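Local coordinates for protein ATP-dependent 6-phosphofructokinase isozyme 2 (Escherichia coli, PDB 3UMO) that phosphorylates D-fructose 6-phosphate to fructose 1,6-bisphosphate, using ATP as phosphate donor and magnesium as cofactor, the first committing step of glycolysis, as a homodimeric PfkB-family (ribokinase-like) kinase, at residues A112-E115 with D116-R119; L146-L149 with T150-I153; Q201-D204 with V205-A208. One frame throughout, in Å; residues are numbered along the deposited sequence.

Interaction 1 (A112-E115 with D116-R119)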
# COMPACT_ATOMS: atom_id res chain seq x y z
N ALA A 112 -11.57 -22.83 -18.76
CA ALA A 112 -10.92 -23.94 -19.45
C ALA A 112 -11.59 -24.20 -20.79
O ALA A 112 -12.77 -23.91 -20.98
CB ALA A 112 -10.95 -25.19 -18.59
N LEU A 113 -10.82 -24.74 -21.73
CA LEU A 113 -11.34 -25.13 -23.03
C LEU A 113 -10.98 -26.59 -23.25
O LEU A 113 -9.82 -26.96 -23.10
CB LEU A 113 -10.70 -24.30 -24.15
CG LEU A 113 -11.34 -22.98 -24.59
CD1 LEU A 113 -10.51 -22.37 -25.71
CD2 LEU A 113 -12.77 -23.21 -25.04
N ASN A 114 -11.96 -27.42 -23.59
CA ASN A 114 -11.62 -28.80 -23.93
C ASN A 114 -11.24 -28.90 -25.40
O ASN A 114 -11.32 -27.91 -26.13
CB ASN A 114 -12.73 -29.80 -23.54
CG ASN A 114 -14.04 -29.56 -24.26
OD1 ASN A 114 -14.07 -29.17 -25.43
ND2 ASN A 114 -15.15 -29.79 -23.56
N GLU A 115 -10.82 -30.08 -25.83
CA GLU A 115 -10.35 -30.24 -27.20
C GLU A 115 -11.47 -30.06 -28.23
O GLU A 115 -11.25 -29.47 -29.28
CB GLU A 115 -9.65 -31.59 -27.38
CG GLU A 115 -8.33 -31.69 -26.63
CD GLU A 115 -7.74 -33.08 -26.68
OE1 GLU A 115 -8.51 -34.06 -26.71
OE2 GLU A 115 -6.49 -33.19 -26.68
N ASP A 116 -12.66 -30.55 -27.91
CA ASP A 116 -13.80 -30.40 -28.81
C ASP A 116 -14.13 -28.92 -29.04
O ASP A 116 -14.33 -28.48 -30.17
CB ASP A 116 -15.04 -31.11 -28.25
CG ASP A 116 -16.28 -30.85 -29.08
OD1 ASP A 116 -16.19 -30.86 -30.32
OD2 ASP A 116 -17.36 -30.63 -28.48
N GLU A 117 -14.17 -28.16 -27.95
CA GLU A 117 -14.47 -26.74 -28.01
C GLU A 117 -13.44 -25.97 -28.84
O GLU A 117 -13.80 -25.08 -29.61
CB GLU A 117 -14.58 -26.16 -26.60
CG GLU A 117 -15.88 -26.57 -25.88
CD GLU A 117 -15.77 -26.53 -24.37
OE1 GLU A 117 -16.76 -26.91 -23.70
OE2 GLU A 117 -14.70 -26.13 -23.85
N PHE A 118 -12.16 -26.32 -28.70
CA PHE A 118 -11.13 -25.65 -29.47
C PHE A 118 -11.28 -25.94 -30.97
O PHE A 118 -11.10 -25.04 -31.79
CB PHE A 118 -9.73 -26.05 -28.99
CG PHE A 118 -8.63 -25.29 -29.67
CD1 PHE A 118 -8.01 -25.81 -30.80
CD2 PHE A 118 -8.22 -24.06 -29.20
CE1 PHE A 118 -7.00 -25.11 -31.44
CE2 PHE A 118 -7.20 -23.36 -29.83
CZ PHE A 118 -6.59 -23.89 -30.95
N ARG A 119 -11.60 -27.19 -31.31
CA ARG A 119 -11.85 -27.55 -32.70
C ARG A 119 -13.06 -26.80 -33.25
O ARG A 119 -13.11 -26.46 -34.44
CB ARG A 119 -12.04 -29.06 -32.85
CG ARG A 119 -10.73 -29.84 -32.87
CD ARG A 119 -10.97 -31.33 -33.12
NE ARG A 119 -11.60 -31.96 -31.97
CZ ARG A 119 -10.95 -32.67 -31.06
NH1 ARG A 119 -9.64 -32.87 -31.17
NH2 ARG A 119 -11.61 -33.21 -30.04
O HOH W 1 -15.09 -25.72 -21.15
O HOH W 2 -9.58 -34.77 -28.74
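A capping box starts helix 115-125, with N114 as its N-cap and E117 three residues on as the returning side chain. N114 OD1 accepts from E117 N at 2.7 Å, the donor lying nearly along the C=O axis. In exchange, the E117 carboxylate reaches back to the loop: its OE2 takes the N-H of N114 at 3.0 Å in an almost straight bond (168°), approached from above the carboxylate plane. Asparagine suits the cap because its short amide can turn back over the first turn; CG sits between the backbone N and the carbonyl carbon (chi1 62°), which swings OD1 over the helix end. The two side chains cross at about a right angle, yet their flat ends stack, the amide and carboxylate planes only 27° apart. Glutamate has just the length to bridge back, and its other oxygen, OE1, is bonded to the backbone N of K86, so both oxygens of this buried carboxylate are held. L113 CD2 lies against E117 CB at 3.8 Å, adding an apolar cover to the aliphatic part of the chain. A water donates to A112 O and to E117 OE2, its oxygen lying 2.8 Å from E117 OE2. Farther along, the R119 guanidinium lays one face over E115 O, which sits 3.6 Å above its plane, offset toward the rim.

Interaction 2 (L146-L149 with T150-I153); sequences LEKL and TQLI
Helix 146-158 is the connecting helix of a beta-alpha-beta unit, between strands 133-137 and 162-166, and the contact here is its opening turns, where residues three and four apart meet. The backbone frame is regular: T150 N, Q151 N, L152 N and I153 N donate to the carbonyls of L146, E147, K148 and L149, the Q151 N to E147 O bond measuring 2.9 Å. On the outer surface K148 and Q151 cross obliquely. The lysine chain is curled, bent at chi2, chi3 and chi4, and this brings NZ round to Q151 OE1 at 3.1 Å, a donor tilted 34° from the plane of the amide carbonyl. Its methylenes come along, K148 CD lying 3.3 Å from Q151 OE1. A long, weak ion pair with E122 of helix 115-125 gives the ammonium a second partner. A methionine in place of K148 would probably leave Q151 OE1 without this donor and E122 without its distant positive mate, with the glutamine amide freer to turn. E147, exposed like Q151, runs beside it and points the same way, its carboxylate turned 67° from the amide. L149 and I153 lie side by side, CD1 to CD1 at 4.1 Å; L149 touches A171 and I153 touches A175 of helix 169-175, where L146 packs too. The short T150 side chain holds OG1 anti to the carbonyl carbon, and this hydroxyl hydrogen-bonds A174 O. L152 packs instead on F118 of helix 115-125. Packed between two helices, with E147 and Q151 exposed, this is the amphipathic helix of a beta-alpha-beta crossover, as in the Rossmann-like core of ribokinase-family enzymes.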
# COMPACT_ATOMS: atom_id res chain seq x y z
N LEU A 146 0.02 -25.73 -26.59
CA LEU A 146 0.63 -24.72 -27.43
C LEU A 146 0.63 -25.13 -28.90
O LEU A 146 0.44 -24.30 -29.79
CB LEU A 146 2.06 -24.42 -26.97
CG LEU A 146 2.23 -23.81 -25.58
CD1 LEU A 146 3.68 -23.93 -25.14
CD2 LEU A 146 1.79 -22.36 -25.57
N GLU A 147 0.83 -26.42 -29.15
CA GLU A 147 0.84 -26.96 -30.51
C GLU A 147 -0.48 -26.73 -31.24
O GLU A 147 -0.50 -26.56 -32.46
CB GLU A 147 1.21 -28.45 -30.51
CG GLU A 147 0.36 -29.31 -29.58
CD GLU A 147 0.65 -30.80 -29.74
OE1 GLU A 147 1.09 -31.21 -30.83
OE2 GLU A 147 0.45 -31.55 -28.76
N LYS A 148 -1.59 -26.71 -30.49
CA LYS A 148 -2.91 -26.48 -31.08
C LYS A 148 -3.08 -25.03 -31.55
O LYS A 148 -3.78 -24.76 -32.52
CB LYS A 148 -4.02 -26.86 -30.10
CG LYS A 148 -4.03 -28.31 -29.67
CD LYS A 148 -4.25 -29.26 -30.84
CE LYS A 148 -5.65 -29.17 -31.41
NZ LYS A 148 -5.77 -28.22 -32.56
N LEU A 149 -2.44 -24.11 -30.83
CA LEU A 149 -2.46 -22.72 -31.24
C LEU A 149 -1.65 -22.55 -32.52
O LEU A 149 -2.05 -21.82 -33.43
CB LEU A 149 -1.89 -21.83 -30.14
CG LEU A 149 -1.81 -20.33 -30.46
CD1 LEU A 149 -3.19 -19.77 -30.74
CD2 LEU A 149 -1.13 -19.58 -29.32
N THR A 150 -0.51 -23.24 -32.58
CA THR A 150 0.31 -23.25 -33.79
C THR A 150 -0.48 -23.82 -34.96
O THR A 150 -0.48 -23.25 -36.06
CB THR A 150 1.60 -24.06 -33.57
OG1 THR A 150 2.42 -23.42 -32.59
CG2 THR A 150 2.38 -24.19 -34.86
N GLN A 151 -1.17 -24.93 -34.72
CA GLN A 151 -1.98 -25.58 -35.75
C GLN A 151 -3.09 -24.68 -36.27
O GLN A 151 -3.39 -24.69 -37.46
CB GLN A 151 -2.57 -26.89 -35.22
CG GLN A 151 -1.56 -28.01 -35.08
CD GLN A 151 -2.07 -29.16 -34.23
OE1 GLN A 151 -3.28 -29.32 -34.04
NE2 GLN A 151 -1.15 -29.96 -33.70
N LEU A 152 -3.70 -23.91 -35.38
CA LEU A 152 -4.82 -23.05 -35.78
C LEU A 152 -4.32 -21.97 -36.72
O LEU A 152 -4.91 -21.71 -37.77
CB LEU A 152 -5.50 -22.43 -34.56
CG LEU A 152 -6.73 -21.56 -34.83
CD1 LEU A 152 -7.80 -21.78 -33.77
CD2 LEU A 152 -6.35 -20.09 -34.88
N ILE A 153 -3.21 -21.34 -36.34
CA ILE A 153 -2.65 -20.26 -37.13
C ILE A 153 -2.13 -20.76 -38.48
O ILE A 153 -2.34 -20.11 -39.51
CB ILE A 153 -1.57 -19.50 -36.34
CG1 ILE A 153 -2.23 -18.72 -35.21
CG2 ILE A 153 -0.79 -18.56 -37.24
CD1 ILE A 153 -1.30 -18.36 -34.09

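Interaction 3 (Q201-D204 with V205-A208)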
# COMPACT_ATOMS: atom_id res chain seq x y z
N GLN A 201 20.45 -2.60 -23.72
CA GLN A 201 21.23 -1.62 -24.48
C GLN A 201 20.31 -0.82 -25.39
O GLN A 201 19.27 -1.33 -25.82
CB GLN A 201 22.31 -2.33 -25.29
CG GLN A 201 23.18 -3.27 -24.45
CD GLN A 201 23.84 -2.57 -23.27
OE1 GLN A 201 23.56 -2.88 -22.10
NE2 GLN A 201 24.71 -1.62 -23.57
N PRO A 202 20.70 0.43 -25.70
CA PRO A 202 19.81 1.33 -26.45
C PRO A 202 19.24 0.73 -27.74
O PRO A 202 18.04 0.89 -28.01
CB PRO A 202 20.72 2.52 -26.78
CG PRO A 202 21.68 2.57 -25.63
CD PRO A 202 21.94 1.11 -25.29
N ASP A 203 20.07 0.04 -28.52
CA ASP A 203 19.62 -0.53 -29.79
C ASP A 203 19.00 -1.93 -29.70
O ASP A 203 18.63 -2.50 -30.73
CB ASP A 203 20.78 -0.57 -30.79
CG ASP A 203 20.64 0.47 -31.88
OD1 ASP A 203 19.92 0.19 -32.86
OD2 ASP A 203 21.25 1.55 -31.75
N ASP A 204 18.89 -2.48 -28.49
CA ASP A 204 18.45 -3.87 -28.33
C ASP A 204 17.03 -4.14 -28.85
O ASP A 204 16.81 -5.17 -29.49
CB ASP A 204 18.59 -4.35 -26.88
CG ASP A 204 20.02 -4.71 -26.52
OD1 ASP A 204 20.26 -4.97 -25.32
OD2 ASP A 204 20.89 -4.74 -27.42
N VAL A 205 16.09 -3.24 -28.57
CA VAL A 205 14.71 -3.41 -29.02
C VAL A 205 14.63 -3.45 -30.54
O VAL A 205 14.00 -4.33 -31.11
CB VAL A 205 13.78 -2.32 -28.45
CG1 VAL A 205 12.46 -2.29 -29.22
CG2 VAL A 205 13.53 -2.58 -26.96
N ARG A 206 15.28 -2.49 -31.19
CA ARG A 206 15.27 -2.44 -32.65
C ARG A 206 15.89 -3.68 -33.27
O ARG A 206 15.33 -4.28 -34.19
CB ARG A 206 16.02 -1.20 -33.17
CG ARG A 206 15.80 -0.94 -34.66
CD ARG A 206 17.01 -0.30 -35.30
NE ARG A 206 18.03 -1.30 -35.64
CZ ARG A 206 19.34 -1.10 -35.55
NH1 ARG A 206 19.80 0.06 -35.10
NH2 ARG A 206 20.18 -2.06 -35.89
N LYS A 207 17.04 -4.08 -32.76
CA LYS A 207 17.72 -5.27 -33.26
C LYS A 207 16.87 -6.52 -33.10
O LYS A 207 16.78 -7.34 -34.01
CB LYS A 207 19.08 -5.44 -32.59
CG LYS A 207 20.12 -4.48 -33.13
CD LYS A 207 21.41 -4.53 -32.33
CE LYS A 207 22.37 -3.46 -32.83
NZ LYS A 207 23.53 -3.25 -31.92
N ALA A 208 16.25 -6.68 -31.93
CA ALA A 208 15.37 -7.81 -31.69
C ALA A 208 14.19 -7.83 -32.66
O ALA A 208 13.83 -8.88 -33.19
CB ALA A 208 14.87 -7.80 -30.25
O HOH W 3 16.51 -1.34 -26.34
O HOH W 4 16.16 -0.00 -29.83
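D203 and R206 run side by side and point the same way, but their flat ends are steeply turned, the carboxylate plane standing 72° from the guanidinium plane. Opposite charges suit a salt bridge between D203 OD1 and R206 NH1, but these two atoms are modelled too close together, so the bridge and their exact placement are doubtful. K207 instead stays extended and passes D203 alongside, with CE 3.9 Å from D203 CB; its long methylene chain suits this lengthwise contact. Behind these side chains the backbone starts the helix: K207 N donates to D203 O at 3.0 Å and A208 N to D204 O. D204 turns the other way. The bond from D204 N to Q201 O closes the type I turn Q201-D204, whose P202 has the fixed phi such a turn needs. A side-chain bond braces it: D204 OD1 accepts from Q201 N at 2.9 Å, met from well above the carboxylate plane. A water 2.8 Å from P202 O, to which it donates, accepts from R206 N and so links the turn to the first helical turn. The small, apolar V205 and A208 face inward against L191 of helix 188-195, while V205 also meets P245 of the second subunit, so that helix 204-214 begins between its neighbouring helix and the other chain.

In the fold
Along the chain the three contacts come in series, each at or near the beginning of a helix: 115-125, 146-158 and 204-214. Interactions 1 and 2 are neighbours, centres about 12 Å apart, and touch directly where F118 CZ packs against K148 O at 3.3 Å and L152 CD1 at 3.7 Å. Helices 115-125 and 146-158 thus lie against each other, the second crossing between strands 133-137 and 162-166 of the parallel sheet. Interaction 3 stands apart, its centre about 29 Å from that of interaction 2 and 39 Å from that of interaction 1. The V205 side chain is about 10 Å from a bound ATP, so two contacts belong to helices beside the parallel sheet and the third lies near the nucleotide sites and the subunit boundary.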